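Local coordinates for START domain-containing protein 10 (Homo sapiens, PDB 6SER) that transfers phospholipids such as phosphatidylcholine and phosphatidylethanolamine between membranes, with a preference for particular acyl chains, at residues E20-P25 against L252-A257; T81-L86 against P235-E240; A112-Y117 against D129-R134; N147-H152 against R163-Q168. All coordinates share one frame; numbering follows the deposited sequence.

Contact 1: E20-P25 against L252-A257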
# COMPACT_ATOMS: atom_id res chain seq x y z
N GLU A 20 -21.54 1.06 0.50
CA GLU A 20 -22.53 1.05 -0.62
C GLU A 20 -21.94 0.76 -2.01
O GLU A 20 -22.53 -0.10 -2.70
CB GLU A 20 -23.27 2.39 -0.66
CG GLU A 20 -24.03 2.70 0.62
CD GLU A 20 -24.77 4.02 0.61
OE1 GLU A 20 -24.70 4.73 -0.41
OE2 GLU A 20 -25.41 4.35 1.63
N SER A 21 -20.83 1.38 -2.42
CA SER A 21 -20.29 1.06 -3.75
C SER A 21 -18.85 1.52 -3.90
O SER A 21 -18.36 2.18 -3.08
CB SER A 21 -21.18 1.49 -4.87
OG SER A 21 -22.39 0.81 -4.87
N VAL A 22 -18.22 1.09 -4.97
CA VAL A 22 -16.87 1.44 -5.24
C VAL A 22 -16.74 2.86 -5.70
O VAL A 22 -17.49 3.29 -6.51
CB VAL A 22 -16.29 0.48 -6.27
CG1 VAL A 22 -14.81 0.70 -6.42
CG2 VAL A 22 -16.54 -0.94 -5.85
N GLN A 23 -15.77 3.57 -5.17
CA GLN A 23 -15.56 4.96 -5.55
C GLN A 23 -14.10 5.20 -5.88
O GLN A 23 -13.22 4.69 -5.19
CB GLN A 23 -15.96 5.90 -4.42
CG GLN A 23 -17.40 5.78 -4.00
CD GLN A 23 -17.83 6.90 -3.07
OE1 GLN A 23 -18.67 7.72 -3.42
NE2 GLN A 23 -17.23 6.94 -1.88
N VAL A 24 -13.85 5.98 -6.92
CA VAL A 24 -12.47 6.47 -7.09
C VAL A 24 -12.22 7.57 -6.07
O VAL A 24 -13.10 8.43 -5.85
CB VAL A 24 -12.23 6.96 -8.54
CG1 VAL A 24 -13.43 6.67 -9.43
CG2 VAL A 24 -11.81 8.42 -8.61
N PRO A 25 -11.09 7.54 -5.36
CA PRO A 25 -10.88 8.50 -4.26
C PRO A 25 -11.00 9.94 -4.73
O PRO A 25 -10.42 10.33 -5.74
CB PRO A 25 -9.45 8.17 -3.80
CG PRO A 25 -9.27 6.73 -4.15
CD PRO A 25 -10.02 6.53 -5.43
N LEU A 252 -16.97 -2.86 -11.05
CA LEU A 252 -16.37 -3.33 -9.82
C LEU A 252 -17.43 -3.47 -8.74
O LEU A 252 -18.49 -2.84 -8.79
CB LEU A 252 -15.27 -2.37 -9.34
CG LEU A 252 -14.09 -2.21 -10.30
CD1 LEU A 252 -13.17 -1.08 -9.85
CD2 LEU A 252 -13.32 -3.52 -10.43
N SER A 253 -17.14 -4.31 -7.75
CA SER A 253 -18.03 -4.50 -6.60
C SER A 253 -17.27 -4.24 -5.32
O SER A 253 -16.04 -4.38 -5.25
CB SER A 253 -18.62 -5.92 -6.56
OG SER A 253 -19.69 -6.04 -7.46
N VAL A 254 -18.02 -3.85 -4.29
CA VAL A 254 -17.47 -3.60 -2.97
C VAL A 254 -16.93 -4.89 -2.36
O VAL A 254 -17.55 -5.95 -2.47
CB VAL A 254 -18.55 -2.99 -2.06
CG1 VAL A 254 -18.22 -3.24 -0.59
CG2 VAL A 254 -18.69 -1.53 -2.33
N GLN A 255 -15.78 -4.80 -1.70
CA GLN A 255 -15.24 -5.89 -0.90
C GLN A 255 -15.42 -5.56 0.58
O GLN A 255 -14.72 -4.70 1.12
CB GLN A 255 -13.76 -6.13 -1.19
CG GLN A 255 -13.16 -7.13 -0.23
CD GLN A 255 -13.69 -8.52 -0.47
OE1 GLN A 255 -13.46 -9.12 -1.53
NE2 GLN A 255 -14.42 -9.06 0.51
N HIS A 256 -16.34 -6.26 1.23
CA HIS A 256 -16.58 -6.06 2.65
C HIS A 256 -15.50 -6.75 3.49
O HIS A 256 -15.04 -7.85 3.15
CB HIS A 256 -17.95 -6.60 3.04
CG HIS A 256 -19.09 -5.86 2.42
ND1 HIS A 256 -19.35 -4.54 2.70
CD2 HIS A 256 -20.03 -6.26 1.54
CE1 HIS A 256 -20.41 -4.15 2.02
NE2 HIS A 256 -20.85 -5.18 1.30
N ALA A 257 -15.12 -6.10 4.59
CA ALA A 257 -14.16 -6.71 5.51
C ALA A 257 -14.77 -7.92 6.19
O ALA A 257 -14.08 -8.92 6.44
CB ALA A 257 -13.72 -5.69 6.56
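Val22 sets one methyl, CG2, over the face of the peptide group that joins Ser253 to Val254, a compact example of two chain ends meeting through small hydrophobic knobs. CG2 lies 3.4 Å from Ser253 C and 3.6 Å from Val254 N. Val22 CG1 is anti to the backbone N (chi1 -172°), which leaves it to point on toward Leu252 CD1, 4.2 Å away; the Val22 and Leu252 side chains cross at about a right angle. One residue further on the roles reverse: Val254 CG2 presses against the backbone of Ser21, 3.4 Å from Ser21 CA. Between these two footholds the valines meet methyl to methyl, Val22 CG2 to Val254 CG2 at 4.2 Å.

Beyond this core the contact opens to solvent. Glu20, Ser21 and Ser253 turn their CB atoms away from the opposite segment, and Glu20 is poorly ordered. Ser253, a known phosphorylation site that is unmodified here, is exposed, its side chain turned away from 20-25. Within 252-257, Val254 CG1 sits 3.5 Å above one face of the His256 ring, toward its rim.

Both segments rest on the START-domain sheet. Ser253 bonds through its backbone to Lys151 of strand 142-151, while Val22 also packs on Tyr148, Val150 and Leu133. Because polar bonding between 20-25 and 252-257 is absent, they are held together by methyl-to-backbone van der Waals packing, their relative position probably being dictated by the sheet they share.

Contact 2: T81-L86 against P235-E240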
# COMPACT_ATOMS: atom_id res chain seq x y z
N THR A 81 12.27 9.44 -5.78
CA THR A 81 12.77 8.07 -5.90
C THR A 81 11.91 7.10 -5.09
O THR A 81 11.54 6.02 -5.58
CB THR A 81 14.22 8.00 -5.44
OG1 THR A 81 15.03 8.83 -6.29
CG2 THR A 81 14.73 6.57 -5.50
N LEU A 82 11.57 7.47 -3.86
CA LEU A 82 10.64 6.66 -3.09
C LEU A 82 9.31 6.51 -3.82
O LEU A 82 8.69 5.44 -3.79
CB LEU A 82 10.48 7.27 -1.71
CG LEU A 82 9.72 6.55 -0.60
CD1 LEU A 82 10.21 5.12 -0.39
CD2 LEU A 82 9.94 7.35 0.63
N TYR A 83 8.87 7.56 -4.51
CA TYR A 83 7.61 7.51 -5.26
C TYR A 83 7.69 6.50 -6.40
O TYR A 83 6.78 5.68 -6.58
CB TYR A 83 7.27 8.91 -5.78
CG TYR A 83 5.90 9.08 -6.41
CD1 TYR A 83 4.73 8.82 -5.68
CD2 TYR A 83 5.76 9.55 -7.71
CE1 TYR A 83 3.47 9.00 -6.25
CE2 TYR A 83 4.50 9.75 -8.28
CZ TYR A 83 3.37 9.46 -7.55
OH TYR A 83 2.12 9.64 -8.13
N ASP A 84 8.78 6.54 -7.18
CA ASP A 84 8.97 5.57 -8.26
C ASP A 84 8.93 4.14 -7.73
O ASP A 84 8.33 3.25 -8.36
CB ASP A 84 10.31 5.80 -8.97
CG ASP A 84 10.31 7.06 -9.83
OD1 ASP A 84 9.22 7.59 -10.13
OD2 ASP A 84 11.42 7.49 -10.21
N VAL A 85 9.56 3.90 -6.58
CA VAL A 85 9.68 2.55 -6.05
C VAL A 85 8.32 2.03 -5.62
O VAL A 85 7.97 0.87 -5.89
CB VAL A 85 10.69 2.54 -4.89
CG1 VAL A 85 10.69 1.20 -4.18
CG2 VAL A 85 12.07 2.89 -5.43
N LEU A 86 7.52 2.87 -4.97
CA LEU A 86 6.16 2.46 -4.63
C LEU A 86 5.32 2.18 -5.87
O LEU A 86 4.48 1.28 -5.85
CB LEU A 86 5.49 3.52 -3.76
CG LEU A 86 6.07 3.62 -2.34
CD1 LEU A 86 5.36 4.70 -1.52
CD2 LEU A 86 5.99 2.28 -1.66
N PRO A 235 5.11 4.93 -16.50
CA PRO A 235 3.73 5.36 -16.77
C PRO A 235 3.05 6.05 -15.60
O PRO A 235 2.05 6.73 -15.82
CB PRO A 235 3.01 4.05 -17.12
CG PRO A 235 3.86 2.96 -16.53
CD PRO A 235 5.28 3.48 -16.68
N TRP A 236 3.54 5.87 -14.36
CA TRP A 236 2.95 6.60 -13.24
C TRP A 236 3.25 8.09 -13.32
O TRP A 236 2.51 8.90 -12.75
CB TRP A 236 3.43 6.03 -11.91
CG TRP A 236 4.92 5.89 -11.78
CD1 TRP A 236 5.79 6.77 -11.20
CD2 TRP A 236 5.71 4.77 -12.22
NE1 TRP A 236 7.07 6.29 -11.26
CE2 TRP A 236 7.06 5.06 -11.88
CE3 TRP A 236 5.42 3.57 -12.87
CZ2 TRP A 236 8.10 4.18 -12.16
CZ3 TRP A 236 6.47 2.71 -13.16
CH2 TRP A 236 7.79 3.02 -12.81
N LEU A 237 4.33 8.47 -14.01
CA LEU A 237 4.64 9.87 -14.28
C LEU A 237 4.09 10.33 -15.62
O LEU A 237 3.78 11.52 -15.78
CB LEU A 237 6.16 10.09 -14.26
CG LEU A 237 6.89 9.65 -13.00
CD1 LEU A 237 8.39 9.97 -13.08
CD2 LEU A 237 6.26 10.31 -11.78
N HIS A 238 3.95 9.43 -16.59
CA HIS A 238 3.51 9.77 -17.95
C HIS A 238 2.36 8.85 -18.31
O HIS A 238 2.57 7.74 -18.82
CB HIS A 238 4.66 9.65 -18.94
CG HIS A 238 5.90 10.37 -18.50
ND1 HIS A 238 5.99 11.74 -18.49
CD2 HIS A 238 7.08 9.90 -18.03
CE1 HIS A 238 7.19 12.09 -18.05
NE2 HIS A 238 7.87 11.00 -17.76
N PRO A 239 1.12 9.26 -18.04
CA PRO A 239 -0.01 8.34 -18.20
C PRO A 239 -0.28 7.94 -19.64
O PRO A 239 -0.96 6.94 -19.86
CB PRO A 239 -1.19 9.10 -17.58
CG PRO A 239 -0.76 10.54 -17.57
CD PRO A 239 0.73 10.55 -17.45
N GLU A 240 0.25 8.68 -20.62
CA GLU A 240 0.13 8.25 -22.01
C GLU A 240 0.97 7.01 -22.31
O GLU A 240 0.83 6.44 -23.40
CB GLU A 240 0.51 9.40 -22.96
CG GLU A 240 1.99 9.81 -22.97
CD GLU A 240 2.40 10.65 -21.77
OE1 GLU A 240 1.53 11.03 -20.96
OE2 GLU A 240 3.61 10.94 -21.65
O HOH W 1 2.12 10.55 -10.70
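Trp236 donates its indole N-H to Asp84 and so ties the chain after helix 197-227 to helix 79-87 of the helix-grip START fold. The bond from Trp236 NE1 to Asp84 OD1 is 2.8 Å long and nearly straight, at 174°. The acceptor lies in the indole plane, yet the N-H comes to OD1 from above the carboxylate, 41° out of its plane. Trp236 CG stands between its backbone N and carbonyl carbon (chi1 51°), which starts the side chain toward helix 79-87; the indole crosses the Asp84 side chain at about a right angle. Beside this polar pair, Leu237 fills in with its two methyls: CD2 meets the edge of the Tyr83 ring, 4.0 Å from CE2, and CD1 lies 3.9 Å from Asp84 OD1.

A second shell surrounds and probably steadies these groups. Lys234 forms a salt bridge with the other carboxylate oxygen, Asp84 OD2, which probably helps to hold its charge. His87 stacks on the Trp236 ring and meets Tyr83 edge to face, while Tyr143 stacks on Tyr83 and Tyr222 of helix 197-227 touches both Asp84 and Trp236. Last comes a water in the plane of the Tyr83 ring, 2.7 Å from Tyr83 OH, which donates to Trp236 O, also at 2.7 Å.

Contact 3: A112-Y117 against D129-R134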
# COMPACT_ATOMS: atom_id res chain seq x y z
N ALA A 112 -5.92 6.53 -11.27
CA ALA A 112 -6.53 5.48 -10.46
C ALA A 112 -6.62 4.20 -11.28
O ALA A 112 -7.07 4.24 -12.43
CB ALA A 112 -7.92 5.86 -9.96
N ASP A 113 -6.21 3.07 -10.70
CA ASP A 113 -6.30 1.81 -11.41
C ASP A 113 -6.67 0.69 -10.44
O ASP A 113 -6.90 0.91 -9.25
CB ASP A 113 -5.00 1.52 -12.19
CG ASP A 113 -3.79 1.35 -11.29
OD1 ASP A 113 -3.95 1.24 -10.06
OD2 ASP A 113 -2.67 1.31 -11.84
N VAL A 114 -6.75 -0.52 -10.99
CA VAL A 114 -7.09 -1.73 -10.25
C VAL A 114 -5.98 -2.74 -10.49
O VAL A 114 -5.55 -2.94 -11.63
CB VAL A 114 -8.45 -2.30 -10.68
CG1 VAL A 114 -8.85 -3.48 -9.77
CG2 VAL A 114 -9.51 -1.21 -10.65
N GLY A 115 -5.53 -3.40 -9.41
CA GLY A 115 -4.39 -4.29 -9.51
C GLY A 115 -4.50 -5.47 -8.57
O GLY A 115 -5.41 -5.58 -7.74
N TYR A 116 -3.52 -6.37 -8.73
CA TYR A 116 -3.50 -7.68 -8.10
C TYR A 116 -2.17 -7.88 -7.41
O TYR A 116 -1.13 -7.47 -7.93
CB TYR A 116 -3.70 -8.79 -9.14
CG TYR A 116 -3.65 -10.17 -8.54
CD1 TYR A 116 -4.79 -10.73 -7.96
CD2 TYR A 116 -2.49 -10.91 -8.54
CE1 TYR A 116 -4.77 -11.98 -7.40
CE2 TYR A 116 -2.46 -12.16 -7.99
CZ TYR A 116 -3.61 -12.69 -7.41
OH TYR A 116 -3.59 -13.94 -6.85
N TYR A 117 -2.20 -8.52 -6.24
CA TYR A 117 -0.98 -8.78 -5.49
C TYR A 117 -1.14 -10.06 -4.66
O TYR A 117 -2.08 -10.16 -3.86
CB TYR A 117 -0.66 -7.59 -4.58
CG TYR A 117 0.56 -7.78 -3.70
CD1 TYR A 117 1.82 -7.38 -4.12
CD2 TYR A 117 0.43 -8.34 -2.42
CE1 TYR A 117 2.93 -7.54 -3.30
CE2 TYR A 117 1.55 -8.50 -1.60
CZ TYR A 117 2.79 -8.09 -2.05
OH TYR A 117 3.90 -8.26 -1.25
N ASP A 129 -3.85 -13.21 -1.38
CA ASP A 129 -3.97 -12.31 -2.53
C ASP A 129 -4.98 -11.21 -2.24
O ASP A 129 -5.82 -11.41 -1.49
CB ASP A 129 -4.20 -13.06 -3.84
CG ASP A 129 -5.50 -13.78 -4.04
OD1 ASP A 129 -6.25 -13.91 -3.12
OD2 ASP A 129 -5.71 -14.20 -5.08
N VAL A 130 -4.82 -10.11 -2.92
CA VAL A 130 -5.69 -8.94 -2.83
C VAL A 130 -5.95 -8.36 -4.20
O VAL A 130 -5.13 -8.42 -5.03
CB VAL A 130 -5.12 -7.85 -1.92
CG1 VAL A 130 -5.24 -8.21 -0.48
CG2 VAL A 130 -3.70 -7.48 -2.25
N ILE A 131 -7.14 -7.85 -4.36
CA ILE A 131 -7.52 -7.02 -5.49
C ILE A 131 -7.83 -5.66 -4.92
O ILE A 131 -8.71 -5.54 -4.06
CB ILE A 131 -8.75 -7.59 -6.22
CG1 ILE A 131 -8.54 -9.06 -6.62
CG2 ILE A 131 -9.11 -6.73 -7.42
CD1 ILE A 131 -7.71 -9.21 -7.83
N THR A 132 -7.14 -4.62 -5.38
CA THR A 132 -7.27 -3.29 -4.78
C THR A 132 -7.49 -2.23 -5.85
O THR A 132 -6.99 -2.33 -6.97
CB THR A 132 -6.03 -2.92 -3.95
OG1 THR A 132 -4.86 -3.04 -4.76
CG2 THR A 132 -5.89 -3.82 -2.73
N LEU A 133 -8.25 -1.20 -5.48
CA LEU A 133 -8.30 0.04 -6.25
C LEU A 133 -7.25 0.98 -5.67
O LEU A 133 -7.29 1.30 -4.48
CB LEU A 133 -9.69 0.66 -6.20
CG LEU A 133 -10.00 1.87 -7.09
CD1 LEU A 133 -11.50 2.05 -7.17
CD2 LEU A 133 -9.38 3.16 -6.57
N ARG A 134 -6.32 1.41 -6.50
CA ARG A 134 -5.20 2.25 -6.10
C ARG A 134 -5.36 3.61 -6.75
O ARG A 134 -5.76 3.70 -7.92
CB ARG A 134 -3.86 1.61 -6.52
CG ARG A 134 -2.62 2.31 -6.00
CD ARG A 134 -1.36 1.47 -6.25
NE ARG A 134 -0.88 1.54 -7.63
CZ ARG A 134 -1.16 0.65 -8.58
NH1 ARG A 134 -0.66 0.80 -9.81
NH2 ARG A 134 -1.93 -0.40 -8.32
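Tyr116 and Ile131 interlock on one face of an antiparallel beta hairpin, strands 112-119 and 127-139, in the curved sheet of the START domain. The N-to-C directions of the segments differ by 161°, and six backbone hydrogen bonds join Asp113 with Arg134, Gly115 with Thr132 and Tyr117 with Val130. Ile131 CD1 presses in at the edge of the Tyr116 ring, 3.3 Å from Tyr116 CD1, a tight fit, and on the other flank Ile131 CG2 rests against Val114 CG1. Tyr116 and Ile131 form a non-hydrogen-bonded pair, as do Val114 and Leu133; Leu252, Val22 and Pro25 also pack onto this apolar face.

The other face is shaped by the bare backbone of Gly115. The Arg134 chain bends at chi3 (78°), which turns NE; NH2 ends up beside Gly115, 4.8 Å from its CA, where there is no side chain. Asp113 OD1 lies 3.0 Å above one face of the guanidinium, offset toward the rim, while OD2 makes a 2.9 Å salt bridge to Arg134 NH1. Asp104 is a second acidic partner of that NH1, and the nearness of its OD2 to Asp113 OD2 would probably be tolerated through the shared arginine. Val130 CG2 fits against Tyr117 CB, and Tyr117 OH reaches away to Asp96. A triethylene glycol, probably from the crystallisation liquor, lies about 3 Å from the Arg134 side chain and may mark a pocket.

At the far end of the paired segments, Asp129 OD2 forms a salt bridge to Arg163; Tyr116 OH donates to the anti lone pair of Asp129 OD2 at 2.8 Å, ring and carboxylate planes 89° apart.

Contact 4: N147-H152 against R163-Q168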
# COMPACT_ATOMS: atom_id res chain seq x y z
N ASN A 147 -4.87 2.79 -1.42
CA ASN A 147 -5.60 1.69 -2.02
C ASN A 147 -6.55 1.10 -0.99
O ASN A 147 -6.41 1.32 0.21
CB ASN A 147 -4.65 0.64 -2.61
CG ASN A 147 -4.10 -0.32 -1.57
OD1 ASN A 147 -4.86 -1.01 -0.89
ND2 ASN A 147 -2.78 -0.44 -1.51
N TYR A 148 -7.54 0.35 -1.49
CA TYR A 148 -8.45 -0.44 -0.67
C TYR A 148 -9.00 -1.56 -1.55
O TYR A 148 -9.02 -1.43 -2.78
CB TYR A 148 -9.58 0.40 -0.07
CG TYR A 148 -10.54 0.98 -1.09
CD1 TYR A 148 -11.70 0.29 -1.43
CD2 TYR A 148 -10.28 2.18 -1.73
CE1 TYR A 148 -12.58 0.79 -2.36
CE2 TYR A 148 -11.16 2.70 -2.67
CZ TYR A 148 -12.31 1.99 -2.98
OH TYR A 148 -13.21 2.46 -3.91
N SER A 149 -9.43 -2.65 -0.93
CA SER A 149 -9.79 -3.84 -1.69
C SER A 149 -11.09 -3.63 -2.44
O SER A 149 -11.96 -2.84 -2.05
CB SER A 149 -9.92 -5.07 -0.78
OG SER A 149 -8.66 -5.66 -0.53
N VAL A 150 -11.24 -4.37 -3.53
CA VAL A 150 -12.39 -4.25 -4.41
C VAL A 150 -12.61 -5.62 -5.05
O VAL A 150 -11.75 -6.50 -4.99
CB VAL A 150 -12.17 -3.14 -5.46
CG1 VAL A 150 -11.38 -3.66 -6.65
CG2 VAL A 150 -13.47 -2.54 -5.88
N LYS A 151 -13.77 -5.81 -5.67
CA LYS A 151 -14.06 -7.06 -6.36
C LYS A 151 -14.10 -6.82 -7.86
O LYS A 151 -14.76 -5.89 -8.33
CB LYS A 151 -15.39 -7.66 -5.88
CG LYS A 151 -15.36 -8.06 -4.41
CD LYS A 151 -16.73 -8.54 -3.93
CE LYS A 151 -16.74 -10.02 -3.65
NZ LYS A 151 -17.86 -10.36 -2.72
N HIS A 152 -13.37 -7.65 -8.60
CA HIS A 152 -13.34 -7.60 -10.05
C HIS A 152 -13.88 -8.92 -10.58
O HIS A 152 -13.32 -9.98 -10.26
CB HIS A 152 -11.92 -7.35 -10.55
CG HIS A 152 -11.83 -7.15 -12.02
ND1 HIS A 152 -12.20 -8.11 -12.94
CD2 HIS A 152 -11.39 -6.09 -12.75
CE1 HIS A 152 -12.01 -7.65 -14.16
NE2 HIS A 152 -11.51 -6.43 -14.08
N ARG A 163 -8.23 -14.97 0.12
CA ARG A 163 -8.43 -13.59 -0.35
C ARG A 163 -8.48 -12.66 0.84
O ARG A 163 -9.38 -12.67 1.52
CB ARG A 163 -9.67 -13.43 -1.20
CG ARG A 163 -9.81 -12.03 -1.76
CD ARG A 163 -8.72 -11.87 -2.75
NE ARG A 163 -9.51 -11.89 -3.90
CZ ARG A 163 -9.45 -12.65 -4.93
NH1 ARG A 163 -8.52 -13.54 -5.11
NH2 ARG A 163 -10.34 -12.46 -5.84
N ALA A 164 -7.47 -11.85 1.01
CA ALA A 164 -7.41 -10.86 2.07
C ALA A 164 -8.14 -9.60 1.64
O ALA A 164 -8.53 -9.48 0.53
CB ALA A 164 -6.00 -10.58 2.41
N VAL A 165 -8.35 -8.75 2.60
CA VAL A 165 -9.07 -7.49 2.38
C VAL A 165 -8.23 -6.34 2.90
O VAL A 165 -7.93 -6.29 4.03
CB VAL A 165 -10.44 -7.47 3.04
CG1 VAL A 165 -11.12 -6.15 2.84
CG2 VAL A 165 -11.32 -8.61 2.66
N SER A 166 -7.90 -5.45 2.02
CA SER A 166 -7.23 -4.21 2.39
C SER A 166 -8.31 -3.17 2.69
O SER A 166 -8.91 -2.62 1.77
CB SER A 166 -6.29 -3.76 1.27
OG SER A 166 -5.96 -2.38 1.41
N ILE A 167 -8.55 -2.92 3.97
CA ILE A 167 -9.58 -1.94 4.39
C ILE A 167 -9.12 -0.56 3.95
O ILE A 167 -9.88 0.14 3.42
CB ILE A 167 -9.96 -2.01 5.88
CG1 ILE A 167 -10.54 -3.36 6.25
CG2 ILE A 167 -10.92 -0.94 6.25
CD1 ILE A 167 -9.57 -4.28 6.80
N GLN A 168 -7.86 -0.27 4.16
CA GLN A 168 -7.22 0.98 3.74
C GLN A 168 -5.72 0.79 3.89
O GLN A 168 -5.33 0.31 4.86
CB GLN A 168 -7.67 2.14 4.59
CG GLN A 168 -6.75 3.31 4.50
CD GLN A 168 -7.07 4.36 5.52
OE1 GLN A 168 -7.12 4.14 6.71
NE2 GLN A 168 -7.34 5.54 5.02
O HOH W 2 -8.82 -8.02 -1.78
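Ser149 and Ser166 face each other across the antiparallel beta hairpin of strands 142-151 and 161-175, their CA atoms 4.8 Å apart, with Ser149 N bonded to Ser166 O at 2.7 Å. The bond in the other direction does not go to a carbonyl: Ser166 N gives its hydrogen to the Ser149 hydroxyl, with Ser149 OG 2.7 Å away and the angle nearly straight at 169°. With OG anti to its carbonyl carbon (chi1 -83°), Ser149 presents the oxygen to Ser166 N. Val165 CG1 packs on Ser149 CB at 4.0 Å. Thus a side chain takes over a backbone's role just before the partner strand changes direction. There Ile167 and Gln168 together stand opposite the single residue Gln188, the classic beta bulge, and Tyr148 CB lies 3.5 Å from Ile167 O.

The Tyr148 ring leads away from segment 163-168 and its hydroxyl bonds to Gln23 O. Asn147 reaches back to Ser166, whose OG donates to Asn147 OD1 at 2.9 Å, although the position of that hydroxyl is less certain. Asn147 ND2 hydrogen-bonds O1 of a bound triethylene glycol, probably from the crystallisation liquor, which may mark part of the pocket. A water lies 2.7 Å from both Ser149 OG and Ala164 O and bridges them.

Contacts 3 and 4 are the buried pair, and they share one sheet: strand 127-139 of contact 3 runs beside both strands of contact 4, and Leu133 and Ile131 bond through their backbones to Tyr148 and Val150. Contact 3 has the regular backbone ladder, contact 4 a mixture of side-chain and backbone bonds. Contacts 1 and 2 are only partly buried. Contact 1 lies farther from the chain's centre; its strand 253-254 pairs with strand 142-151, but within itself it is joined by apolar contacts, methyls resting on backbone and on one another. Contact 2 is separate, about 25 Å between centres from contact 1, and fixes a helix to the late chain with one indole-carboxylate bond and a water bridge.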